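Local structure of uncharacterized protein (Enterococcus faecalis, 2QRU) at residues E48-K51 with E52-S56; L175-Y178 with S179-Q182; Q182-L185 with P186-G190; D204-L207 with K208-P212; V260-L263 with F264-D268. The protein is of unknown function but adopts the alpha/beta hydrolase fold and is probably a hydrolase. One frame throughout, in Å; residues are numbered along the deposited sequence. Where two conformers were deposited one is given.

How the interactions relate
All five interactions are local and partly buried, yet their chemistry follows their place in the fold. Interactions 1 and 5 lie on helices 48-55 and 258-272, which pack against each other: E49 CB approaches F264 CE2 at 3.7 Å. Each has a leucine-rich buried side and a polar outer one, charged in interaction 1 and bridged by water in interaction 5. Interactions 2 and 3 share Q182 and touch as well; aliphatic groups over tyrosine faces dominate both, and interaction 2 has the most buried residues, four of eight. Interaction 4 is nearest the surface, with four of seven touching residues exposed, a helix end governed mainly by backbone acceptors and leading into strand 213-218.

Interaction 1: E48-K51 with E52-S56; sequences EELK and ELFTS. With EDO (1,2-ethanediol), chain E.
K51 reaches along helix 48-55 to E52. CB and CG lie against the backbone N of E52; CD passes the same nitrogen at 3.6 Å and comes 4.0 Å from CG2 of T55, a methyl one turn on. With CG anti to the backbone N (chi1 -178°) and bends at chi2 and chi3, the chain folds back on the helix, bringing CE alongside the E52 carboxylate. The tip, NZ, forms a salt bridge with OE2 of E48 at 3.1 Å, on the syn side. In the E52 conformer given, one of two, NZ also bridges to OE2 of E52 on the anti side, at a short 2.6 Å best read with caution. Both approaches are about 30° out of the carboxylate planes. The two glutamates run side by side, their OE2 atoms then 3.7 Å apart. A 1,2-ethanediol, probably from the crystallisation liquor, donates from O2 to E48 OE2 at 2.9 Å. On the buried side L50 CD1 packs on F54 CE2 at 3.6 Å, and F54 continues onto strand 59-64 of this beta-alpha-beta unit. In that conformer one ammonium shared by two carboxylates makes a small salt-bridge network and probably offsets the repulsion between them.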
# COMPACT_ATOMS: atom_id res chain seq x y z
N GLU A 48 1.44 4.74 14.56
CA GLU A 48 2.11 4.16 15.71
C GLU A 48 1.41 2.85 16.12
O GLU A 48 2.07 1.84 16.42
CB GLU A 48 2.10 5.17 16.88
CG GLU A 48 2.58 4.59 18.21
CD GLU A 48 4.04 4.15 18.20
OE1 GLU A 48 4.83 4.68 17.39
OE2 GLU A 48 4.40 3.28 19.04
N GLU A 49 0.08 2.86 16.12
CA GLU A 49 -0.69 1.73 16.62
C GLU A 49 -0.54 0.51 15.72
O GLU A 49 -0.53 -0.65 16.21
CB GLU A 49 -2.17 2.07 16.77
CG GLU A 49 -2.50 3.08 17.83
CD GLU A 49 -2.27 4.52 17.39
OE1 GLU A 49 -1.82 4.77 16.25
OE2 GLU A 49 -2.53 5.41 18.22
N LEU A 50 -0.46 0.76 14.41
CA LEU A 50 -0.30 -0.34 13.46
C LEU A 50 1.12 -0.89 13.54
O LEU A 50 1.35 -2.11 13.56
CB LEU A 50 -0.66 0.10 12.04
CG LEU A 50 -0.55 -0.96 10.94
CD1 LEU A 50 -1.39 -2.23 11.27
CD2 LEU A 50 -0.98 -0.31 9.63
N LYS A 51 2.09 0.02 13.62
CA LYS A 51 3.48 -0.39 13.82
C LYS A 51 3.59 -1.30 15.07
O LYS A 51 4.20 -2.38 15.03
CB LYS A 51 4.40 0.85 13.95
CG LYS A 51 5.88 0.55 14.12
CD LYS A 51 6.27 0.42 15.58
CE LYS A 51 6.15 1.78 16.26
NZ LYS A 51 6.67 1.78 17.65
N GLU A 52 2.92 -0.91 16.15
CA GLU A 52 2.98 -1.70 17.39
C GLU A 52 2.29 -3.06 17.25
O GLU A 52 2.78 -4.08 17.78
CB GLU A 52 2.42 -0.90 18.54
CG GLU A 52 3.34 0.25 18.94
CD GLU A 52 4.56 -0.20 19.71
OE1 GLU A 52 4.41 -0.59 20.88
OE2 GLU A 52 5.68 -0.16 19.15
N LEU A 53 1.18 -3.11 16.51
CA LEU A 53 0.52 -4.39 16.30
C LEU A 53 1.51 -5.38 15.67
O LEU A 53 1.52 -6.58 15.99
CB LEU A 53 -0.72 -4.16 15.44
CG LEU A 53 -1.60 -5.32 15.11
CD1 LEU A 53 -3.03 -4.83 14.89
CD2 LEU A 53 -1.08 -5.96 13.87
N PHE A 54 2.38 -4.89 14.79
CA PHE A 54 3.36 -5.79 14.18
C PHE A 54 4.53 -6.10 15.11
O PHE A 54 4.86 -7.27 15.33
CB PHE A 54 3.84 -5.25 12.86
CG PHE A 54 2.78 -5.30 11.81
CD1 PHE A 54 2.20 -6.52 11.43
CD2 PHE A 54 2.40 -4.13 11.13
CE1 PHE A 54 1.21 -6.54 10.43
CE2 PHE A 54 1.43 -4.15 10.11
CZ PHE A 54 0.85 -5.36 9.76
N THR A 55 5.16 -5.07 15.69
CA THR A 55 6.37 -5.34 16.47
C THR A 55 6.05 -6.13 17.74
O THR A 55 6.84 -6.98 18.15
CB THR A 55 7.15 -4.05 16.81
OG1 THR A 55 6.34 -3.20 17.62
CG2 THR A 55 7.62 -3.34 15.53
N SER A 56 4.91 -5.84 18.38
CA SER A 56 4.51 -6.57 19.60
C SER A 56 4.24 -8.06 19.33
O SER A 56 4.23 -8.88 20.27
CB SER A 56 3.29 -5.95 20.25
OG SER A 56 2.15 -6.19 19.45
C1 EDO E . 0.24 1.07 20.96
O1 EDO E . -1.06 0.87 20.39
C2 EDO E . 0.85 2.38 20.45
O2 EDO E . 2.23 2.43 20.84

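Interaction 2: L175-Y178 with S179-Q182; sequences LYHY and SIQQ
Y178 holds its CG anti to the backbone N (chi1 180°), while Q182, one turn later, has CG beside its own N (chi1 -64°), which puts that methylene over the tyrosine ring; a bend at chi2 turns the amide to within 23° of the ring plane. CG of Q182 stands 3.6 Å from the ring centroid of Y178, close to the normal, a CH-pi contact over the centre of the face. A second pair repeats this i to i+4 pairing along a helix: CD1 of I180 lies over one face of Y176, nearer the rim, with its closest approach to CZ at 3.6 Å. Between the two pairs S179 turns its hydroxyl back on the helix. OG donates at 2.8 Å to Y176 O, the carbonyl three residues earlier, so this oxygen accepts from both S179 OG and I180 N. At the end of helix 173-181, Q182 N still reaches Y178 O at 2.9 Å. The Q181 amide turns to other partners, the backbone of I150 and Q148. S179 and I180 also pack on L185 of the following helix, and the side chain of Y176 is about 4 Å from a bound phosphate, probably from the crystallisation liquor. Aliphatic carbons thus cover one face of each ring, contacts expected to be mainly dispersive, while the buried serine hydroxyl is satisfied within its own helix.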
# COMPACT_ATOMS: atom_id res chain seq x y z
N LEU A 175 -1.80 17.55 -6.00
CA LEU A 175 -1.57 17.11 -7.37
C LEU A 175 -2.45 15.90 -7.66
O LEU A 175 -3.05 15.78 -8.74
CB LEU A 175 -0.09 16.78 -7.61
CG LEU A 175 0.33 16.46 -9.05
CD1 LEU A 175 0.15 17.65 -9.99
CD2 LEU A 175 1.77 15.98 -9.07
N TYR A 176 -2.52 15.02 -6.67
CA TYR A 176 -3.38 13.85 -6.73
C TYR A 176 -4.84 14.26 -6.96
O TYR A 176 -5.49 13.80 -7.91
CB TYR A 176 -3.22 13.05 -5.44
CG TYR A 176 -4.09 11.82 -5.38
CD1 TYR A 176 -4.01 10.84 -6.38
CD2 TYR A 176 -4.99 11.63 -4.33
CE1 TYR A 176 -4.81 9.67 -6.31
CE2 TYR A 176 -5.81 10.51 -4.28
CZ TYR A 176 -5.71 9.53 -5.25
OH TYR A 176 -6.53 8.43 -5.15
N HIS A 177 -5.35 15.13 -6.10
CA HIS A 177 -6.74 15.52 -6.21
C HIS A 177 -7.06 16.36 -7.42
O HIS A 177 -8.16 16.25 -7.99
CB HIS A 177 -7.24 16.10 -4.90
CG HIS A 177 -7.38 15.06 -3.85
ND1 HIS A 177 -8.52 14.30 -3.72
CD2 HIS A 177 -6.51 14.60 -2.93
CE1 HIS A 177 -8.35 13.43 -2.74
NE2 HIS A 177 -7.14 13.59 -2.24
N TYR A 178 -6.09 17.17 -7.85
CA TYR A 178 -6.17 17.88 -9.11
C TYR A 178 -6.33 16.90 -10.29
O TYR A 178 -7.22 17.08 -11.12
CB TYR A 178 -4.92 18.76 -9.30
CG TYR A 178 -4.91 19.55 -10.60
CD1 TYR A 178 -5.63 20.74 -10.72
CD2 TYR A 178 -4.16 19.12 -11.70
CE1 TYR A 178 -5.61 21.48 -11.91
CE2 TYR A 178 -4.14 19.85 -12.90
CZ TYR A 178 -4.87 21.03 -12.99
OH TYR A 178 -4.86 21.76 -14.15
N SER A 179 -5.49 15.86 -10.33
CA SER A 179 -5.52 14.93 -11.45
C SER A 179 -6.87 14.22 -11.51
O SER A 179 -7.41 14.01 -12.60
CB SER A 179 -4.35 13.95 -11.44
OG SER A 179 -4.45 12.98 -10.40
N ILE A 180 -7.43 13.89 -10.35
CA ILE A 180 -8.76 13.30 -10.27
C ILE A 180 -9.82 14.25 -10.83
O ILE A 180 -10.60 13.88 -11.72
CB ILE A 180 -9.12 12.86 -8.83
CG1 ILE A 180 -8.22 11.70 -8.39
CG2 ILE A 180 -10.61 12.47 -8.75
CD1 ILE A 180 -8.35 11.31 -6.92
N GLN A 181 -9.84 15.48 -10.31
CA GLN A 181 -10.83 16.48 -10.72
C GLN A 181 -10.74 16.80 -12.21
O GLN A 181 -11.75 17.13 -12.83
CB GLN A 181 -10.69 17.77 -9.91
CG GLN A 181 -10.93 17.60 -8.40
CD GLN A 181 -10.79 18.90 -7.63
OE1 GLN A 181 -10.25 19.89 -8.12
NE2 GLN A 181 -11.30 18.90 -6.40
N GLN A 182 -9.54 16.70 -12.76
CA GLN A 182 -9.27 17.08 -14.15
C GLN A 182 -9.27 15.89 -15.11
O GLN A 182 -8.96 16.04 -16.29
CB GLN A 182 -7.93 17.82 -14.25
CG GLN A 182 -7.88 19.14 -13.52
CD GLN A 182 -8.82 20.17 -14.11
OE1 GLN A 182 -8.96 20.28 -15.33
NE2 GLN A 182 -9.47 20.94 -13.24

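Interaction 3: Q182-L185 with P186-G190; sequences QALL and PHFYG
L185 packs its branched end on one face of the Y189 ring, the apolar centre of a short helix, 185-189, that follows a Schellman motif in which A183, with positive phi, ends the preceding helix. CD1 of L185 sits 3.9 Å from the ring centroid of Y189, 21° off the normal, a CH-pi contact displaced toward the CZ side, while CG lies 3.6 Å from CE2. The leucine has CG anti to its backbone N (chi1 -167°), and CG and CD1 are thereby set over one face of the ring. Farther out, CB of L184 stands over the rim of the F188 ring, at 4.2 Å from CE1. F188 also packs on L175 and S179 of helix 173-181, joining the two short helices, and the hydroxyl of Y189 is taken up by the carbonyl oxygen of G37. The backbone then supplies the polar edge: F188 N donates to L184 O at 2.7 Å, a nearly linear bond, and Y189 N to L185 O at 2.9 Å. A second Schellman motif closes the helix at G190, whose positive phi suits glycine. At the outer margin one water links the first turn, giving a proton to A183 O at 2.9 Å and accepting from H187 N at 3.0 Å.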
# COMPACT_ATOMS: atom_id res chain seq x y z
N GLN A 182 -9.54 16.70 -12.76
CA GLN A 182 -9.27 17.08 -14.15
C GLN A 182 -9.27 15.89 -15.11
O GLN A 182 -8.96 16.04 -16.29
CB GLN A 182 -7.93 17.82 -14.25
CG GLN A 182 -7.88 19.14 -13.52
CD GLN A 182 -8.82 20.17 -14.11
OE1 GLN A 182 -8.96 20.28 -15.33
NE2 GLN A 182 -9.47 20.94 -13.24
N ALA A 183 -9.62 14.71 -14.59
CA ALA A 183 -9.66 13.47 -15.38
C ALA A 183 -8.28 13.08 -15.96
O ALA A 183 -8.19 12.50 -17.04
CB ALA A 183 -10.74 13.57 -16.49
N LEU A 184 -7.21 13.38 -15.23
CA LEU A 184 -5.85 13.16 -15.71
C LEU A 184 -5.16 11.98 -15.01
O LEU A 184 -4.00 11.65 -15.30
CB LEU A 184 -5.00 14.41 -15.52
CG LEU A 184 -5.29 15.65 -16.37
CD1 LEU A 184 -4.52 16.83 -15.83
CD2 LEU A 184 -4.94 15.39 -17.83
N LEU A 185 -5.85 11.35 -14.07
CA LEU A 185 -5.19 10.33 -13.29
C LEU A 185 -4.63 9.20 -14.17
O LEU A 185 -3.46 8.83 -14.01
CB LEU A 185 -6.09 9.80 -12.16
CG LEU A 185 -5.36 8.96 -11.12
CD1 LEU A 185 -4.17 9.72 -10.53
CD2 LEU A 185 -6.34 8.46 -10.01
N PRO A 186 -5.44 8.66 -15.11
CA PRO A 186 -4.84 7.64 -15.97
C PRO A 186 -3.61 8.14 -16.72
O PRO A 186 -2.63 7.41 -16.83
CB PRO A 186 -5.99 7.28 -16.93
CG PRO A 186 -7.22 7.56 -16.11
CD PRO A 186 -6.87 8.85 -15.42
N HIS A 187 -3.66 9.38 -17.21
CA HIS A 187 -2.54 9.94 -17.95
C HIS A 187 -1.32 10.05 -17.02
O HIS A 187 -0.20 9.70 -17.42
CB HIS A 187 -2.89 11.30 -18.56
CG HIS A 187 -1.78 11.90 -19.36
ND1 HIS A 187 -1.47 11.46 -20.63
CD2 HIS A 187 -0.88 12.87 -19.07
CE1 HIS A 187 -0.43 12.15 -21.09
NE2 HIS A 187 -0.06 13.01 -20.16
N PHE A 188 -1.56 10.52 -15.80
CA PHE A 188 -0.48 10.64 -14.81
C PHE A 188 0.15 9.27 -14.55
O PHE A 188 1.36 9.15 -14.40
CB PHE A 188 -0.99 11.26 -13.50
CG PHE A 188 -1.00 12.77 -13.50
CD1 PHE A 188 -0.94 13.49 -14.70
CD2 PHE A 188 -1.09 13.46 -12.30
CE1 PHE A 188 -0.96 14.89 -14.69
CE2 PHE A 188 -1.11 14.87 -12.29
CZ PHE A 188 -1.04 15.57 -13.48
N TYR A 189 -0.69 8.24 -14.49
CA TYR A 189 -0.23 6.87 -14.24
C TYR A 189 0.44 6.19 -15.45
O TYR A 189 1.10 5.16 -15.30
CB TYR A 189 -1.43 6.01 -13.85
CG TYR A 189 -1.97 6.18 -12.45
CD1 TYR A 189 -1.20 6.73 -11.40
CD2 TYR A 189 -3.26 5.67 -12.15
CE1 TYR A 189 -1.71 6.82 -10.10
CE2 TYR A 189 -3.78 5.76 -10.88
CZ TYR A 189 -3.00 6.34 -9.85
OH TYR A 189 -3.52 6.39 -8.61
N GLY A 190 0.26 6.75 -16.65
CA GLY A 190 0.75 6.09 -17.87
C GLY A 190 -0.09 4.91 -18.35
O GLY A 190 0.40 4.05 -19.12
O HOH W 1 -6.18 10.76 -18.18

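Interaction 4: D204-L207 with K208-P212; sequences DETL and KTFPP
T206 and T209 meet through a single carbonyl at the end of helix 204-208. The oxygen of T206 accepts twice: from T209 OG1 at 2.7 Å, lying in the carbonyl plane, and from T209 N at 3.0 Å, which comes from above that plane, 55° out of it. The threonine hydroxyl is set between its own backbone N and carbonyl carbon (chi1 75°), and that rotation turns it back to T206. OG1 is also bonded to NE2 of Q118, so it serves a neighbouring helix as well as its own turn. The other donors are met in order. K208 N keeps a helical bond to D204 O at 2.8 Å, whereas F210 N turns to L207 O at 3.0 Å, again from well above the carbonyl plane. The spacing thus shortens from four residues to three as the helix ends. At the front, T206 N is accepted by the S203 hydroxyl. The K208 chain runs out extended, its CG passing 3.2 Å from D204 O, though its ammonium makes no contact with the aspartate carboxylate. F210 folds back beside the last turn: its CE1 touches CG2 of T206 at 3.7 Å, L207 CA stands over one face, and L207 CD2 is 4.0 Å from CE2. The ring continues into L111, T114 and Q118 of helix 105-119 and L127 of strand 127-130, while L207 packs on K231 and T235 of helix 227-235; the chain then passes through P211 and P212, the latter bonded by backbone to L127, into strand 213-218.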
# COMPACT_ATOMS: atom_id res chain seq x y z
N ASP A 204 -8.84 -13.41 -10.69
CA ASP A 204 -9.22 -14.30 -9.61
C ASP A 204 -8.29 -15.50 -9.54
O ASP A 204 -7.89 -15.92 -8.45
CB ASP A 204 -10.70 -14.72 -9.73
CG ASP A 204 -11.67 -13.58 -9.41
OD1 ASP A 204 -11.24 -12.49 -8.99
OD2 ASP A 204 -12.90 -13.78 -9.58
N GLU A 205 -7.98 -16.07 -10.72
CA GLU A 205 -7.02 -17.16 -10.84
C GLU A 205 -5.78 -16.84 -10.03
O GLU A 205 -5.38 -17.60 -9.13
CB GLU A 205 -6.64 -17.36 -12.31
CG GLU A 205 -5.74 -18.56 -12.56
CD GLU A 205 -5.61 -18.94 -14.03
OE1 GLU A 205 -5.76 -20.14 -14.35
OE2 GLU A 205 -5.36 -18.05 -14.88
N THR A 206 -5.17 -15.71 -10.35
CA THR A 206 -3.96 -15.24 -9.67
C THR A 206 -4.18 -15.13 -8.14
O THR A 206 -3.37 -15.63 -7.34
CB THR A 206 -3.44 -13.91 -10.30
OG1 THR A 206 -2.95 -14.20 -11.62
CG2 THR A 206 -2.30 -13.27 -9.47
N LEU A 207 -5.26 -14.46 -7.73
CA LEU A 207 -5.52 -14.25 -6.30
C LEU A 207 -5.65 -15.58 -5.58
O LEU A 207 -5.23 -15.69 -4.44
CB LEU A 207 -6.78 -13.42 -6.12
CG LEU A 207 -6.69 -11.95 -6.57
CD1 LEU A 207 -8.07 -11.33 -6.49
CD2 LEU A 207 -5.71 -11.12 -5.70
N LYS A 208 -6.21 -16.59 -6.25
CA LYS A 208 -6.38 -17.93 -5.66
C LYS A 208 -5.06 -18.61 -5.27
O LYS A 208 -5.06 -19.53 -4.46
CB LYS A 208 -7.21 -18.84 -6.58
CG LYS A 208 -8.66 -18.42 -6.56
CD LYS A 208 -9.50 -19.29 -7.50
CE LYS A 208 -10.93 -18.77 -7.46
NZ LYS A 208 -11.78 -19.55 -8.38
N THR A 209 -3.95 -18.16 -5.87
CA THR A 209 -2.61 -18.66 -5.55
C THR A 209 -1.90 -17.90 -4.40
O THR A 209 -0.79 -18.31 -4.00
CB THR A 209 -1.67 -18.61 -6.77
OG1 THR A 209 -1.26 -17.26 -7.01
CG2 THR A 209 -2.33 -19.21 -8.01
N PHE A 210 -2.54 -16.85 -3.89
CA PHE A 210 -1.88 -15.97 -2.92
C PHE A 210 -1.92 -16.55 -1.49
O PHE A 210 -2.80 -17.38 -1.17
CB PHE A 210 -2.54 -14.56 -2.94
CG PHE A 210 -2.01 -13.64 -4.02
CD1 PHE A 210 -1.29 -14.14 -5.11
CD2 PHE A 210 -2.27 -12.26 -3.95
CE1 PHE A 210 -0.82 -13.26 -6.12
CE2 PHE A 210 -1.81 -11.39 -4.95
CZ PHE A 210 -1.08 -11.88 -6.03
N PRO A 211 -0.99 -16.09 -0.63
CA PRO A 211 -0.99 -16.49 0.77
C PRO A 211 -2.11 -15.78 1.58
O PRO A 211 -2.66 -14.78 1.11
CB PRO A 211 0.37 -16.01 1.29
CG PRO A 211 0.76 -14.88 0.43
CD PRO A 211 0.10 -15.12 -0.93
N PRO A 212 -2.40 -16.25 2.82
CA PRO A 212 -3.54 -15.70 3.58
C PRO A 212 -3.49 -14.22 3.79
O PRO A 212 -2.42 -13.64 4.08
CB PRO A 212 -3.46 -16.42 4.93
CG PRO A 212 -2.83 -17.78 4.52
CD PRO A 212 -1.74 -17.31 3.57

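Interaction 5: V260-L263 with F264-D268; sequences VITL and FEQLD
F264, L263 and T262 carry the contact along helix 258-272. V260 is the partner of F264, and the two run side by side in the same direction: CG1 of V260, anti to its backbone N (chi1 -177°), comes 3.7 Å from CE1 of the ring. CD1 of the same ring lies 3.3 Å from V260 O, the oxygen that also accepts F264 N at 2.8 Å. Ring and backbone of F264 therefore both close on this one carbonyl. L263 takes a different direction, its side chain crossing that of Q266 at about a right angle, and its CD1 meets the amide OE1 of Q266 at 3.6 Å. Beyond the helix L263 continues onto F214 and T216 of strand 213-218 and K242 and V244 of strand 240-244, while F264 lies against E49 and L50 of helix 48-55. T262 belongs to the polar outer side. Its CG2 is 4.1 Å from NE2 of Q266, and its OG1 shares a water with E265 OE1, 2.7 Å and 2.9 Å away respectively, the water donating to the carboxylate; T262 OG1 is also bonded to P258 O. The extended E265 chain passes I261 O with its CG at 3.4 Å before reaching this water. The contact is thus amphipathic: valine against phenylalanine supplies the apolar contact within the helix, L263 turns to the strands, and on the solvent side a threonine and a glutamate are joined through water instead of by a direct bond.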
# COMPACT_ATOMS: atom_id res chain seq x y z
N VAL A 260 -12.17 1.47 14.70
CA VAL A 260 -10.80 1.13 14.27
C VAL A 260 -10.08 0.37 15.40
O VAL A 260 -9.29 -0.56 15.13
CB VAL A 260 -9.99 2.38 13.84
CG1 VAL A 260 -8.61 1.97 13.33
CG2 VAL A 260 -10.73 3.19 12.75
N ILE A 261 -10.37 0.76 16.65
CA ILE A 261 -9.81 0.03 17.80
C ILE A 261 -10.27 -1.42 17.77
O ILE A 261 -9.45 -2.33 17.93
CB ILE A 261 -10.12 0.72 19.14
CG1 ILE A 261 -9.30 1.99 19.24
CG2 ILE A 261 -9.75 -0.23 20.32
CD1 ILE A 261 -9.72 2.92 20.37
N THR A 262 -11.56 -1.65 17.51
CA THR A 262 -12.07 -3.01 17.40
C THR A 262 -11.43 -3.80 16.24
O THR A 262 -11.02 -4.96 16.40
CB THR A 262 -13.60 -3.03 17.27
OG1 THR A 262 -14.17 -2.49 18.47
CG2 THR A 262 -14.10 -4.48 17.12
N LEU A 263 -11.33 -3.16 15.10
CA LEU A 263 -10.67 -3.76 13.96
C LEU A 263 -9.21 -4.14 14.30
O LEU A 263 -8.75 -5.24 13.94
CB LEU A 263 -10.73 -2.79 12.79
CG LEU A 263 -10.02 -3.28 11.54
CD1 LEU A 263 -10.79 -4.46 10.90
CD2 LEU A 263 -9.96 -2.07 10.68
N PHE A 264 -8.50 -3.27 15.02
CA PHE A 264 -7.11 -3.62 15.39
C PHE A 264 -7.04 -4.85 16.32
O PHE A 264 -6.12 -5.69 16.19
CB PHE A 264 -6.40 -2.44 16.02
CG PHE A 264 -5.77 -1.52 15.01
CD1 PHE A 264 -6.39 -1.27 13.78
CD2 PHE A 264 -4.55 -0.95 15.27
CE1 PHE A 264 -5.81 -0.42 12.86
CE2 PHE A 264 -3.95 -0.09 14.32
CZ PHE A 264 -4.60 0.18 13.15
N GLU A 265 -8.03 -5.00 17.18
CA GLU A 265 -8.12 -6.21 18.03
C GLU A 265 -8.28 -7.45 17.14
O GLU A 265 -7.65 -8.48 17.40
CB GLU A 265 -9.28 -6.13 19.02
CG GLU A 265 -9.12 -5.02 20.02
CD GLU A 265 -10.36 -4.82 20.88
OE1 GLU A 265 -11.40 -5.48 20.62
OE2 GLU A 265 -10.27 -3.99 21.81
N GLN A 266 -9.12 -7.34 16.11
CA GLN A 266 -9.34 -8.43 15.14
C GLN A 266 -8.07 -8.78 14.39
O GLN A 266 -7.71 -9.97 14.26
CB GLN A 266 -10.47 -8.09 14.17
CG GLN A 266 -11.85 -8.11 14.85
CD GLN A 266 -12.94 -7.41 14.04
OE1 GLN A 266 -12.67 -6.70 13.07
NE2 GLN A 266 -14.18 -7.58 14.48
N LEU A 267 -7.37 -7.75 13.94
CA LEU A 267 -6.09 -7.92 13.24
C LEU A 267 -5.07 -8.55 14.18
O LEU A 267 -4.33 -9.46 13.77
CB LEU A 267 -5.59 -6.58 12.68
CG LEU A 267 -4.23 -6.66 11.98
CD1 LEU A 267 -4.11 -7.74 10.89
CD2 LEU A 267 -3.80 -5.29 11.41
N ASP A 268 -5.03 -8.09 15.43
CA ASP A 268 -4.07 -8.64 16.40
C ASP A 268 -4.32 -10.13 16.60
O ASP A 268 -3.38 -10.95 16.56
CB ASP A 268 -4.14 -7.89 17.74
CG ASP A 268 -3.09 -8.37 18.70
OD1 ASP A 268 -1.94 -7.94 18.59
OD2 ASP A 268 -3.42 -9.23 19.55
O HOH W 2 -13.89 -4.07 20.68